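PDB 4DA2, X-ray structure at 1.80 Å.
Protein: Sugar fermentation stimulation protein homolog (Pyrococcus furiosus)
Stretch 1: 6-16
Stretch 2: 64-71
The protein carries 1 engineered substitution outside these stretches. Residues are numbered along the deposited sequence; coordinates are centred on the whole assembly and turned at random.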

ATOM      1  N   GLU A   6       2.762 -15.725   3.256  1.00 20.48           N
ATOM      2  CA  GLU A   6       4.211 -15.853   3.328  1.00 24.13           C
ATOM      3  C   GLU A   6       4.813 -15.585   1.969  1.00 27.12           C
ATOM      4  O   GLU A   6       4.258 -15.983   0.941  1.00 33.30           O
ATOM      5  N   VAL A   7       5.961 -14.920   1.973  1.00 23.85           N
ATOM      6  CA  VAL A   7       6.732 -14.691   0.767  1.00 23.72           C
ATOM      7  C   VAL A   7       8.007 -15.525   0.861  1.00 33.86           C
ATOM      8  O   VAL A   7       8.756 -15.422   1.827  1.00 24.57           O
ATOM      9  N   SER A   8       8.233 -16.352  -0.152  1.00 21.57           N
ATOM     10  CA  SER A   8       9.411 -17.215  -0.221  1.00 26.18           C
ATOM     11  C   SER A   8       9.903 -17.307  -1.687  1.00 17.72           C
ATOM     12  O   SER A   8       9.080 -17.410  -2.597  1.00 26.31           O
ATOM     13  N   PRO A   9      11.229 -17.223  -1.925  1.00 27.15           N
ATOM     14  CA  PRO A   9      12.299 -16.909  -0.972  1.00 19.68           C
ATOM     15  C   PRO A   9      12.483 -15.401  -0.769  1.00 23.19           C
ATOM     16  O   PRO A   9      12.094 -14.602  -1.624  1.00 23.25           O
ATOM     17  N   LEU A  10      13.112 -15.033   0.338  1.00 19.31           N
ATOM     18  CA  LEU A  10      13.334 -13.654   0.689  1.00 26.18           C
ATOM     19  C   LEU A  10      14.841 -13.454   0.803  1.00 30.22           C
ATOM     20  O   LEU A  10      15.503 -14.164   1.559  1.00 28.97           O
ATOM     21  N   PHE A  11      15.392 -12.530   0.016  1.00 23.09           N
ATOM     22  CA  PHE A  11      16.840 -12.268   0.036  1.00 23.40           C
ATOM     23  C   PHE A  11      17.172 -10.901   0.641  1.00 26.74           C
ATOM     24  O   PHE A  11      16.747  -9.884   0.103  1.00 26.33           O
ATOM     25  N   PRO A  12      17.935 -10.870   1.757  1.00 18.01           N
ATOM     26  CA  PRO A  12      18.449  -9.571   2.204  1.00 19.87           C
ATOM     27  C   PRO A  12      19.393  -9.022   1.130  1.00 30.45           C
ATOM     28  O   PRO A  12      20.040  -9.799   0.419  1.00 23.78           O
ATOM     29  N   CYS A  13      19.434  -7.703   0.995  1.00 18.66           N
ATOM     30  CA  CYS A  13      20.277  -7.050   0.006  1.00 24.95           C
ATOM     31  C   CYS A  13      20.668  -5.690   0.556  1.00 22.96           C
ATOM     32  O   CYS A  13      20.083  -5.224   1.553  1.00 20.33           O
ATOM     33  N   ILE A  14      21.684  -5.076  -0.047  1.00 19.64           N
ATOM     34  CA  ILE A  14      22.052  -3.711   0.275  1.00 15.89           C
ATOM     35  C   ILE A  14      21.546  -2.805  -0.822  1.00 15.11           C
ATOM     36  O   ILE A  14      21.847  -3.019  -2.008  1.00 21.27           O
ATOM     37  N   PHE A  15      20.783  -1.788  -0.435  1.00 18.55           N
ATOM     38  CA  PHE A  15      20.330  -0.813  -1.408  1.00 17.14           C
ATOM     39  C   PHE A  15      21.493   0.065  -1.839  1.00 24.80           C
ATOM     40  O   PHE A  15      22.198   0.624  -1.000  1.00 27.86           O
ATOM     41  N   LEU A  16      21.708   0.165  -3.152  1.00 19.25           N
ATOM     42  CA  LEU A  16      22.819   0.983  -3.666  1.00 18.47           C
ATOM     43  C   LEU A  16      22.306   2.307  -4.170  1.00 21.11           C
ATOM     44  O   LEU A  16      22.700   3.375  -3.658  1.00 22.31           O
ATOM     45  N   ARG A  64      14.757  -9.649 -12.874  1.00 31.31           N
ATOM     46  CA  ARG A  64      14.718 -10.933 -12.176  1.00 33.26           C
ATOM     47  C   ARG A  64      14.479 -10.819 -10.675  1.00 28.79           C
ATOM     48  O   ARG A  64      14.335 -11.837  -9.999  1.00 30.40           O
ATOM     49  N   TYR A  65      14.471  -9.589 -10.152  1.00 18.93           N
ATOM     50  CA  TYR A  65      14.216  -9.390  -8.722  1.00 16.36           C
ATOM     51  C   TYR A  65      13.227  -8.280  -8.481  1.00 18.16           C
ATOM     52  O   TYR A  65      13.167  -7.329  -9.241  1.00 19.02           O
ATOM     53  N   ILE A  66      12.443  -8.424  -7.412  1.00 17.76           N
ATOM     54  CA  ILE A  66      11.571  -7.351  -6.941  1.00 17.23           C
ATOM     55  C   ILE A  66      12.082  -6.900  -5.571  1.00 17.68           C
ATOM     56  O   ILE A  66      12.321  -7.734  -4.678  1.00 13.66           O
ATOM     57  N   LEU A  67      12.294  -5.589  -5.415  1.00 15.85           N
ATOM     58  CA  LEU A  67      12.624  -5.041  -4.096  1.00 18.16           C
ATOM     59  C   LEU A  67      11.313  -4.856  -3.313  1.00 13.68           C
ATOM     60  O   LEU A  67      10.536  -3.930  -3.598  1.00 23.23           O
ATOM     61  N   LEU A  68      11.043  -5.751  -2.361  1.00 15.99           N
ATOM     62  CA  LEU A  68       9.747  -5.768  -1.675  1.00 13.39           C
ATOM     63  C   LEU A  68       9.615  -4.783  -0.537  1.00 18.31           C
ATOM     64  O   LEU A  68       8.507  -4.335  -0.236  1.00 17.14           O
ATOM     65  N   GLY A  69      10.735  -4.511   0.121  1.00 15.72           N
ATOM     66  CA  GLY A  69      10.765  -3.730   1.327  1.00 13.15           C
ATOM     67  C   GLY A  69      12.136  -3.462   1.919  1.00 14.81           C
ATOM     68  O   GLY A  69      13.167  -3.834   1.354  1.00 15.48           O
ATOM     69  N   PHE A  70      12.126  -2.833   3.092  1.00 18.73           N
ATOM     70  CA  PHE A  70      13.334  -2.444   3.783  1.00 19.15           C
ATOM     71  C   PHE A  70      13.279  -2.829   5.260  1.00 18.15           C
ATOM     72  O   PHE A  70      12.212  -2.922   5.874  1.00 13.84           O
ATOM     73  N   GLU A  71      14.456  -3.014   5.836  1.00 19.47           N
ATOM     74  CA  GLU A  71      14.553  -3.308   7.251  1.00 16.29           C
ATOM     75  C   GLU A  71      14.025  -2.094   7.970  1.00 17.92           C
ATOM     76  O   GLU A  71      14.336  -0.951   7.607  1.00 21.68           O
TER

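Packing of stretch 2 (strand 65-71) against stretch 1 (strand 11-16 and the loop before it). The strand axes cross at 74° and come no closer than 8.8 Å, a spacing bridged entirely by side chains; no hydrogen bond links the two stretches, and the contact, 307 Å² summed over both sides, is apolar. Arg 64, in the loop that precedes the strand, does not reach stretch 1. Tyr 65 points toward it with chi1 m (-66°) and chi2 near -91°, which places the ring beside Phe 11, itself directed toward stretch 2 with chi1 m (-59°). Tyr 65 CE1 lies 4.1 Å from Phe 11 CD2, an atom that sits at the edge of the tyrosine ring, near its plane; the hydroxyl takes no polar partner in stretch 1. Ile 66 is out of reach, as expected from the alternation of a strand. Leu 67 leaves its backbone sideways, but chi1 t and chi2 p bring its end nearer, and its two methyls serve different neighbours: CD1 is 4.1 Å from Cys 13 SG, and CD2 is 4.0 Å from Phe 15 CD1. Cys 13 (chi1 p, 68°) points toward stretch 2, and its sulfur makes an apolar contact with the leucine methyl. Leu 68 points toward stretch 1, with chi1 m and chi2 t; its CA-to-CB bond runs nearly opposite to that of Leu 67, yet both side chains make contact. Its CD1 methyl meets the loop portion of stretch 1, 3.7 Å from Val 7 CG1 and 3.8 Å from Leu 10 CD1. Val 7 (chi1 t) points toward it directly; Leu 10 starts sideways and reaches it through chi1 t and chi2 p. Between these two, Ser 8 and Pro 9, the latter preceded by a cis peptide bond, stay out of reach. Gly 69 has no side chain and makes no contact. Phe 70 starts sideways, yet chi1 m (-73°) carries its ring to Phe 15, where Phe 70 CE1 lies 3.8 Å from Phe 15 CB. The rings form an offset edge-to-face pair, the edge of Phe 70 toward the face of Phe 15, with centroids 5.7 Å apart and planes at 65°. Phe 15, pointing toward stretch 2 with chi1 t (-174°), thus touches both Leu 67 and Phe 70 and has the largest area covered by the opposing stretch. Ile 14, between Cys 13 and Phe 15, points away. Glu 71 ends the stretch out of reach of stretch 1; its OE2 is hydrogen-bonded elsewhere in the structure.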

ATOM      1  CB  GLU A   6       4.591 -17.262   3.783  1.00 30.51           C
ATOM      2  CG  GLU A   6       4.074 -17.634   5.152  1.00 78.14           C
ATOM      3  CD  GLU A   6       4.213 -19.112   5.457  1.00 33.48           C
ATOM      4  OE1 GLU A   6       4.381 -19.927   4.514  1.00 38.30           O
ATOM      5  OE2 GLU A   6       4.138 -19.451   6.649  1.00 43.07           O
ATOM      6  CB  VAL A   7       7.083 -13.201   0.625  1.00 19.69           C
ATOM      7  CG1 VAL A   7       8.077 -12.966  -0.517  1.00 32.06           C
ATOM      8  CG2 VAL A   7       5.817 -12.384   0.426  1.00 17.94           C
ATOM      9  CB  SER A   8       9.010 -18.612   0.280  1.00 18.94           C
ATOM     10  OG  SER A   8      10.157 -19.406   0.488  1.00 32.28           O
ATOM     11  CB  PRO A   9      13.548 -17.477  -1.658  1.00 25.87           C
ATOM     12  CG  PRO A   9      13.257 -17.393  -3.092  1.00 44.58           C
ATOM     13  CD  PRO A   9      11.766 -17.531  -3.267  1.00 27.59           C
ATOM     14  CB  LEU A  10      12.602 -13.329   2.003  1.00 30.18           C
ATOM     15  CG  LEU A  10      12.309 -11.864   2.295  1.00 29.60           C
ATOM     16  CD1 LEU A  10      11.490 -11.238   1.170  1.00 26.70           C
ATOM     17  CD2 LEU A  10      11.609 -11.727   3.666  1.00 19.80           C
ATOM     18  CB  PHE A  11      17.434 -12.357  -1.387  1.00 32.37           C
ATOM     19  CG  PHE A  11      17.240 -13.696  -2.053  1.00 37.83           C
ATOM     20  CD1 PHE A  11      17.658 -14.873  -1.427  1.00 54.03           C
ATOM     21  CD2 PHE A  11      16.662 -13.780  -3.319  1.00 32.85           C
ATOM     22  CE1 PHE A  11      17.485 -16.118  -2.042  1.00 63.88           C
ATOM     23  CE2 PHE A  11      16.483 -15.023  -3.940  1.00 42.01           C
ATOM     24  CZ  PHE A  11      16.897 -16.190  -3.301  1.00 55.12           C
ATOM     25  CB  PRO A  12      19.227  -9.903   3.493  1.00 23.66           C
ATOM     26  CG  PRO A  12      19.490 -11.366   3.426  1.00 44.84           C
ATOM     27  CD  PRO A  12      18.394 -11.982   2.610  1.00 27.55           C
ATOM     28  CB  CYS A  13      19.526  -6.919  -1.334  1.00 21.22           C
ATOM     29  SG  CYS A  13      18.119  -5.767  -1.292  1.00 23.64           S
ATOM     30  CB  ILE A  14      23.597  -3.528   0.452  1.00 21.68           C
ATOM     31  CG1 ILE A  14      24.135  -4.508   1.503  1.00 36.61           C
ATOM     32  CG2 ILE A  14      23.924  -2.042   0.778  1.00 20.80           C
ATOM     33  CD1 ILE A  14      25.653  -4.679   1.498  1.00 42.96           C
ATOM     34  CB  PHE A  15      19.188   0.045  -0.865  1.00 19.27           C
ATOM     35  CG  PHE A  15      18.615   0.960  -1.894  1.00 16.94           C
ATOM     36  CD1 PHE A  15      17.771   0.473  -2.877  1.00 24.43           C
ATOM     37  CD2 PHE A  15      18.940   2.322  -1.901  1.00 15.80           C
ATOM     38  CE1 PHE A  15      17.256   1.329  -3.884  1.00 26.34           C
ATOM     39  CE2 PHE A  15      18.421   3.168  -2.883  1.00 23.32           C
ATOM     40  CZ  PHE A  15      17.581   2.678  -3.875  1.00 24.04           C
ATOM     41  CB  LEU A  16      23.580   0.227  -4.782  1.00 16.18           C
ATOM     42  CG  LEU A  16      24.187  -1.103  -4.295  1.00 32.37           C
ATOM     43  CD1 LEU A  16      24.835  -1.883  -5.438  1.00 27.10           C
ATOM     44  CD2 LEU A  16      25.181  -0.899  -3.149  1.00 23.77           C
ATOM     45  CB  ARG A  64      16.019 -11.722 -12.388  1.00 27.28           C
ATOM     46  CG  ARG A  64      16.503 -11.823 -13.832  1.00 54.05           C
ATOM     47  CD  ARG A  64      17.233 -13.147 -14.149  1.00 66.17           C
ATOM     48  NE  ARG A  64      17.963 -13.782 -13.039  1.00149.04           N
ATOM     49  CZ  ARG A  64      19.026 -13.274 -12.411  1.00137.09           C
ATOM     50  NH1 ARG A  64      19.498 -12.078 -12.726  1.00 39.43           N
ATOM     51  NH2 ARG A  64      19.609 -13.958 -11.432  1.00 53.34           N
ATOM     52  CB  TYR A  65      15.514  -9.051  -7.994  1.00 19.87           C
ATOM     53  CG  TYR A  65      16.504 -10.176  -7.994  1.00 21.19           C
ATOM     54  CD1 TYR A  65      16.517 -11.113  -6.958  1.00 18.34           C
ATOM     55  CD2 TYR A  65      17.421 -10.316  -9.034  1.00 32.22           C
ATOM     56  CE1 TYR A  65      17.436 -12.161  -6.960  1.00 33.80           C
ATOM     57  CE2 TYR A  65      18.339 -11.358  -9.039  1.00 38.74           C
ATOM     58  CZ  TYR A  65      18.340 -12.271  -8.001  1.00 38.05           C
ATOM     59  OH  TYR A  65      19.250 -13.301  -8.009  1.00 38.40           O
ATOM     60  CB  ILE A  66      10.113  -7.835  -6.827  1.00 17.23           C
ATOM     61  CG1 ILE A  66       9.638  -8.428  -8.152  1.00 20.13           C
ATOM     62  CG2 ILE A  66       9.181  -6.692  -6.430  1.00 23.20           C
ATOM     63  CD1 ILE A  66       8.443  -9.295  -7.987  1.00 15.20           C
ATOM     64  CB  LEU A  67      13.360  -3.707  -4.253  1.00 24.72           C
ATOM     65  CG  LEU A  67      13.734  -2.884  -3.015  1.00 19.17           C
ATOM     66  CD1 LEU A  67      14.604  -3.716  -2.061  1.00 14.09           C
ATOM     67  CD2 LEU A  67      14.450  -1.621  -3.482  1.00 29.27           C
ATOM     68  CB  LEU A  68       9.412  -7.152  -1.127  1.00 18.59           C
ATOM     69  CG  LEU A  68       9.338  -8.297  -2.133  1.00 17.02           C
ATOM     70  CD1 LEU A  68       9.153  -9.538  -1.330  1.00 14.71           C
ATOM     71  CD2 LEU A  68       8.191  -8.066  -3.133  1.00 19.54           C
ATOM     72  CB  PHE A  70      13.542  -0.929   3.671  1.00 15.81           C
ATOM     73  CG  PHE A  70      13.970  -0.470   2.299  1.00 13.71           C
ATOM     74  CD1 PHE A  70      15.320  -0.262   2.030  1.00 19.38           C
ATOM     75  CD2 PHE A  70      13.037  -0.237   1.284  1.00 14.73           C
ATOM     76  CE1 PHE A  70      15.748   0.159   0.767  1.00 22.47           C
ATOM     77  CE2 PHE A  70      13.460   0.198   0.007  1.00 22.02           C
ATOM     78  CZ  PHE A  70      14.812   0.399  -0.237  1.00 18.85           C
ATOM     79  CB  GLU A  71      16.034  -3.574   7.624  1.00 20.11           C
ATOM     80  CG  GLU A  71      16.279  -3.949   9.101  1.00 30.28           C
ATOM     81  CD  GLU A  71      16.240  -2.767  10.080  1.00 35.87           C
ATOM     82  OE1 GLU A  71      16.467  -1.609   9.649  1.00 39.63           O
ATOM     83  OE2 GLU A  71      15.988  -3.009  11.295  1.00 35.52           O
TER